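Side-chain contacts in inorganic pyrophosphatase (Shewanella sp. AS-11, PDB 6LL8), which probably hydrolyses inorganic diphosphate to two phosphates with the help of divalent metal ions bound at its active site: residues G19-A24 / A134-I139; Y25-N28 / P33-A36. All blocks are in the same frame, centred on the assembly; numbering follows the deposited sequence.

Contact 1 of 2, residues G19-A24 / A134-I139; sequences GAIALA and ANIAGI
Ile21 meets both Ile136 and Ile139 chiefly through one methyl group, CG2, a compact example of how branched side chains join two helices whose axes are too far apart for the backbones to touch. From helix 14-29 this methyl reaches across to CD1 of Ile136 at 3.8 Å and, equally near, to CD1 of Ile139, also 3.8 Å from Ile21 CG2. The two partners come in differently. Ile139, one turn further along helix 134-147, runs at about a right angle to Ile21. Its CG1 stands between the backbone N and the carbonyl carbon (chi1 69°), an unusual choice for a helical isoleucine, and from there the extended branch carries CD1 to CB and CG2 of Ile21. Ile136 bends at chi2 (-77°), which keeps CD1 beside its own CG2; CD1 goes to Ile21 and CG2 settles against CB of Ala22 at 4.0 Å. The small methyl of Ala22 allows the closest backbone approach here, 6.1 Å between CA of Ala22 and CA of Ile136. The short segments run roughly antiparallel, at 145°, with their axes 9.8 Å apart, and the contact is wholly apolar. The backbone N of Ile136 donates a bent hydrogen bond to Asn135 OD1, which it meets from above the carbonyl plane. Phe55 touches Ile21, Ile136 and Ile139, and Leu50 and Ile49 of helix 44-53 extend the apolar cluster. Helix 117-128 lines another part, where Tyr125 touches Ile136 and its hydroxyl bonds to the Ala22 carbonyl, while Ala20 and Ala24 of helix 14-29 rest on strand 34-38 of the parallel sheet.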
ATOM      1  N   GLY A  19       0.555   1.808 -10.343  1.00  7.90           N
ATOM      2  CA  GLY A  19       1.960   2.136 -10.592  1.00  7.98           C
ATOM      3  C   GLY A  19       2.660   1.145 -11.484  1.00  7.80           C
ATOM      4  O   GLY A  19       3.465   1.537 -12.339  1.00  8.51           O
ATOM      5  N   ALA A  20       2.357  -0.136 -11.349  1.00  7.96           N
ATOM      6  CA  ALA A  20       2.949  -1.134 -12.271  1.00  8.29           C
ATOM      7  C   ALA A  20       2.504  -0.838 -13.710  1.00  8.04           C
ATOM      8  O   ALA A  20       3.334  -0.886 -14.632  1.00  8.82           O
ATOM      9  CB  ALA A  20       2.577  -2.517 -11.851  1.00  9.21           C
ATOM     10  N   ILE A  21       1.234  -0.549 -13.909  1.00  7.87           N
ATOM     11  CA  ILE A  21       0.706  -0.235 -15.262  1.00  8.53           C
ATOM     12  C   ILE A  21       1.397   1.025 -15.770  1.00  8.20           C
ATOM     13  O   ILE A  21       1.863   1.068 -16.918  1.00  8.76           O
ATOM     14  CB  ILE A  21      -0.814  -0.061 -15.217  1.00  8.68           C
ATOM     15  CG1 ILE A  21      -1.504  -1.381 -14.880  1.00  9.33           C
ATOM     16  CG2 ILE A  21      -1.315   0.493 -16.543  1.00  8.90           C
ATOM     17  CD1 ILE A  21      -2.986  -1.261 -14.604  1.00 10.34           C
ATOM     18  N   ALA A  22       1.445   2.064 -14.953  1.00  7.79           N
ATOM     19  CA  ALA A  22       1.971   3.365 -15.391  1.00  8.20           C
ATOM     20  C   ALA A  22       3.464   3.274 -15.693  1.00  8.02           C
ATOM     21  O   ALA A  22       3.934   3.845 -16.707  1.00  8.60           O
ATOM     22  CB  ALA A  22       1.694   4.402 -14.332  1.00  8.67           C
ATOM     23  N   LEU A  23       4.247   2.601 -14.862  1.00  7.60           N
ATOM     24  CA  LEU A  23       5.690   2.508 -15.115  1.00  7.78           C
ATOM     25  C   LEU A  23       5.954   1.568 -16.268  1.00  8.01           C
ATOM     26  O   LEU A  23       6.857   1.855 -17.075  1.00  9.02           O
ATOM     27  CB  LEU A  23       6.433   2.098 -13.859  1.00  8.44           C
ATOM     28  CG  LEU A  23       7.938   1.942 -14.021  1.00  8.33           C
ATOM     29  CD1 LEU A  23       8.612   3.162 -14.592  1.00  9.29           C
ATOM     30  CD2 LEU A  23       8.579   1.545 -12.696  1.00  9.85           C
ATOM     31  N   ALA A  24       5.224   0.459 -16.415  1.00  8.14           N
ATOM     32  CA  ALA A  24       5.452  -0.403 -17.596  1.00  8.40           C
ATOM     33  C   ALA A  24       5.211   0.397 -18.874  1.00  8.44           C
ATOM     34  O   ALA A  24       5.958   0.246 -19.856  1.00  9.34           O
ATOM     35  CB  ALA A  24       4.592  -1.632 -17.555  1.00  9.04           C
ATOM     36  N   ALA A 134      -4.353   9.987 -21.241  1.00 10.97           N
ATOM     37  CA  ALA A 134      -5.487  10.310 -20.379  1.00 10.30           C
ATOM     38  C   ALA A 134      -5.849   9.153 -19.452  1.00  9.89           C
ATOM     39  O   ALA A 134      -6.140   9.386 -18.265  1.00 10.46           O
ATOM     40  CB  ALA A 134      -6.684  10.763 -21.171  1.00 10.98           C
ATOM     41  N   ASN A 135      -5.896   7.950 -19.970  1.00 10.11           N
ATOM     42  CA  ASN A 135      -6.323   6.793 -19.159  1.00 10.72           C
ATOM     43  C   ASN A 135      -5.309   6.509 -18.051  1.00  9.83           C
ATOM     44  O   ASN A 135      -5.680   6.254 -16.909  1.00 10.06           O
ATOM     45  CB  ASN A 135      -6.677   5.592 -20.044  1.00 11.79           C
ATOM     46  CG  ASN A 135      -5.551   5.048 -20.929  1.00 14.04           C
ATOM     47  OD1 ASN A 135      -4.486   5.648 -21.102  1.00 14.10           O
ATOM     48  ND2 ASN A 135      -5.826   3.946 -21.613  1.00 17.42           N
ATOM     49  N   ILE A 136      -4.034   6.493 -18.404  1.00  9.74           N
ATOM     50  CA  ILE A 136      -2.945   6.301 -17.422  1.00  9.36           C
ATOM     51  C   ILE A 136      -2.999   7.437 -16.396  1.00  8.96           C
ATOM     52  O   ILE A 136      -2.870   7.186 -15.184  1.00  8.67           O
ATOM     53  CB  ILE A 136      -1.571   6.262 -18.105  1.00 10.57           C
ATOM     54  CG1 ILE A 136      -1.460   5.081 -19.066  1.00 14.65           C
ATOM     55  CG2 ILE A 136      -0.455   6.304 -17.073  1.00 11.86           C
ATOM     56  CD1 ILE A 136      -1.248   3.799 -18.397  1.00 15.33           C
ATOM     57  N   ALA A 137      -3.197   8.657 -16.852  1.00  8.80           N
ATOM     58  CA  ALA A 137      -3.250   9.777 -15.898  1.00  8.88           C
ATOM     59  C   ALA A 137      -4.371   9.555 -14.883  1.00  8.38           C
ATOM     60  O   ALA A 137      -4.197   9.875 -13.695  1.00  8.93           O
ATOM     61  CB  ALA A 137      -3.437  11.101 -16.618  1.00  9.69           C
ATOM     62  N   GLY A 138      -5.496   9.038 -15.344  1.00  8.64           N
ATOM     63  CA  GLY A 138      -6.624   8.833 -14.442  1.00  9.02           C
ATOM     64  C   GLY A 138      -6.290   7.847 -13.339  1.00  8.68           C
ATOM     65  O   GLY A 138      -6.637   8.077 -12.189  1.00  8.95           O
ATOM     66  N   ILE A 139      -5.693   6.710 -13.703  1.00  8.58           N
ATOM     67  CA  ILE A 139      -5.416   5.696 -12.668  1.00  8.72           C
ATOM     68  C   ILE A 139      -4.301   6.209 -11.757  1.00  8.49           C
ATOM     69  O   ILE A 139      -4.330   5.905 -10.548  1.00  9.03           O
ATOM     70  CB  ILE A 139      -5.171   4.299 -13.245  1.00  8.43           C
ATOM     71  CG1 ILE A 139      -3.866   4.168 -14.030  1.00  9.75           C
ATOM     72  CG2 ILE A 139      -6.378   3.842 -14.045  1.00  9.98           C
ATOM     73  CD1 ILE A 139      -3.545   2.750 -14.434  1.00 10.01           C
TER

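Contact 2 of 2, residues Y25-N28 / P33-A36; sequences YLKN and PAIA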
ATOM      1  N   TYR A  25       4.176   1.220 -18.916  1.00  8.31           N
ATOM      2  CA  TYR A  25       3.897   2.021 -20.126  1.00  8.55           C
ATOM      3  C   TYR A  25       5.090   2.914 -20.405  1.00  9.20           C
ATOM      4  O   TYR A  25       5.569   3.022 -21.545  1.00  9.98           O
ATOM      5  CB  TYR A  25       2.615   2.822 -19.949  1.00  9.50           C
ATOM      6  CG  TYR A  25       2.324   3.710 -21.143  1.00  9.80           C
ATOM      7  CD1 TYR A  25       1.705   3.220 -22.271  1.00 11.65           C
ATOM      8  CD2 TYR A  25       2.737   5.018 -21.158  1.00 10.95           C
ATOM      9  CE1 TYR A  25       1.486   4.058 -23.348  1.00 13.28           C
ATOM     10  CE2 TYR A  25       2.575   5.857 -22.241  1.00 11.91           C
ATOM     11  CZ  TYR A  25       1.924   5.370 -23.346  1.00 12.45           C
ATOM     12  OH  TYR A  25       1.729   6.182 -24.450  1.00 15.54           O
ATOM     13  N   LEU A  26       5.570   3.633 -19.394  1.00  8.91           N
ATOM     14  CA  LEU A  26       6.711   4.560 -19.555  1.00  8.99           C
ATOM     15  C   LEU A  26       7.927   3.788 -20.067  1.00  9.32           C
ATOM     16  O   LEU A  26       8.568   4.249 -21.034  1.00 10.08           O
ATOM     17  CB  LEU A  26       7.017   5.201 -18.207  1.00  9.32           C
ATOM     18  CG  LEU A  26       8.279   6.060 -18.166  1.00  9.25           C
ATOM     19  CD1 LEU A  26       8.246   7.168 -19.210  1.00 10.40           C
ATOM     20  CD2 LEU A  26       8.487   6.609 -16.788  1.00 10.03           C
ATOM     21  N   LYS A  27       8.273   2.661 -19.477  1.00  8.73           N
ATOM     22  CA  LYS A  27       9.437   1.871 -19.910  1.00  9.72           C
ATOM     23  C   LYS A  27       9.269   1.466 -21.377  1.00  9.76           C
ATOM     24  O   LYS A  27      10.219   1.610 -22.161  1.00 10.16           O
ATOM     25  CB  LYS A  27       9.592   0.651 -19.009  1.00 10.16           C
ATOM     26  CG  LYS A  27      10.179   0.972 -17.656  1.00 10.49           C
ATOM     27  CD  LYS A  27      11.583   1.480 -17.728  1.00 11.81           C
ATOM     28  CE  LYS A  27      12.334   1.338 -16.431  1.00 13.33           C
ATOM     29  NZ  LYS A  27      13.722   1.768 -16.570  1.00 13.72           N
ATOM     30  N   ASN A  28       8.115   0.978 -21.760  1.00  9.66           N
ATOM     31  CA  ASN A  28       7.924   0.604 -23.176  1.00 10.68           C
ATOM     32  C   ASN A  28       8.090   1.828 -24.074  1.00 10.62           C
ATOM     33  O   ASN A  28       8.652   1.695 -25.167  1.00 13.26           O
ATOM     34  CB  ASN A  28       6.598  -0.111 -23.375  1.00 10.31           C
ATOM     35  CG  ASN A  28       6.644  -1.511 -22.801  1.00  9.56           C
ATOM     36  OD1 ASN A  28       7.564  -2.265 -23.101  1.00 11.04           O
ATOM     37  ND2 ASN A  28       5.660  -1.882 -22.000  1.00 10.68           N
ATOM     38  N   PRO A  33      11.708  -2.820 -22.854  1.00  9.83           N
ATOM     39  CA  PRO A  33      10.558  -3.716 -22.797  1.00  9.81           C
ATOM     40  C   PRO A  33      10.155  -4.055 -21.361  1.00  9.16           C
ATOM     41  O   PRO A  33      10.987  -4.479 -20.555  1.00  9.45           O
ATOM     42  CB  PRO A  33      11.034  -4.930 -23.589  1.00 10.76           C
ATOM     43  CG  PRO A  33      11.905  -4.296 -24.639  1.00 11.38           C
ATOM     44  CD  PRO A  33      12.653  -3.220 -23.911  1.00 10.43           C
ATOM     45  N   ALA A  34       8.861  -3.934 -21.094  1.00  8.97           N
ATOM     46  CA  ALA A  34       8.325  -4.085 -19.735  1.00  8.79           C
ATOM     47  C   ALA A  34       6.941  -4.705 -19.769  1.00  8.89           C
ATOM     48  O   ALA A  34       6.160  -4.462 -20.715  1.00 10.18           O
ATOM     49  CB  ALA A  34       8.293  -2.754 -19.018  1.00  9.45           C
ATOM     50  N   ILE A  35       6.604  -5.419 -18.725  1.00  8.30           N
ATOM     51  CA  ILE A  35       5.278  -6.035 -18.500  1.00  9.33           C
ATOM     52  C   ILE A  35       4.871  -5.684 -17.071  1.00  8.40           C
ATOM     53  O   ILE A  35       5.605  -5.980 -16.132  1.00  9.03           O
ATOM     54  CB  ILE A  35       5.319  -7.554 -18.700  1.00  9.34           C
ATOM     55  CG1 ILE A  35       5.721  -7.899 -20.130  1.00 11.35           C
ATOM     56  CG2 ILE A  35       3.982  -8.173 -18.330  1.00 10.35           C
ATOM     57  CD1 ILE A  35       6.116  -9.330 -20.316  1.00 13.29           C
ATOM     58  N   ALA A  36       3.677  -5.134 -16.893  1.00  8.20           N
ATOM     59  CA  ALA A  36       3.082  -4.932 -15.563  1.00  8.47           C
ATOM     60  C   ALA A  36       2.585  -6.251 -14.996  1.00  8.88           C
ATOM     61  O   ALA A  36       1.966  -7.054 -15.720  1.00  9.63           O
ATOM     62  CB  ALA A  36       1.958  -3.950 -15.621  1.00  9.30           C
TER
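The side-chain oxygen OD1 of Asn28 accepts the backbone N-H of Ala34 at 2.9 Å, and the amide nitrogen of the same side chain returns a bond to the same residue. ND2 of Asn28 donates to the carbonyl O of Ala34, again at 2.9 Å, so a single carboxamide engages both backbone polar groups of one residue. The two bonds are not equal in shape. That from ND2 is the straighter, 163° at the hydrogen, and Ala34 O lies close to the amide plane of Asn28. The other is more bent, 144°, and the N-H of Ala34 approaches OD1 from above its carbonyl plane. With CG beside the backbone N (chi1 -72°), the carboxamide swings from the helix toward the strand, and the paired bonds fix its rotation. OD1 also lies 3.3 Å from CA of Pro33, whose CB points away from the helix. Next to this polar pair, CB of Lys27 rests on CB of Ala34 at 3.6 Å. The lysine chain then bends at chi2 and leads away, and its NZ forms a salt bridge with Glu32. Ala34 also touches Ala24 of helix 14-29 and Met4 of strand 4-7, placing its methyl in the seam between helix and sheet. Backbone bonds of Pro33 and Ile35 to Met4 complete this second half of the beta-alpha-beta unit made by strand 4-7, helix 14-29 and strand 34-38. The chemistry implies that the start of strand 34-38 is held on two sides, by neighbouring-strand bonds and by the Asn28 carboxamide.

In the fold
Helix 14-29 serves both contacts and shows how one helix changes chemistry along its length. In contact 1 it packs, buried, against a helix distant in sequence; contact 2, nearer its C-terminal end and partly open to solvent, ties it to the strand that follows it almost at once. The first relies on branched aliphatic side chains, the second on a carboxamide bonded to backbone beside a small apolar touch. The contacts meet directly: CB of Ala36 lies 3.5 Å from O of Ala20, and CB of Ala34 packs near the carbonyl of Ala24. Thus, within the DHH region, the helix is fitted between the parallel sheet and helix 134-147.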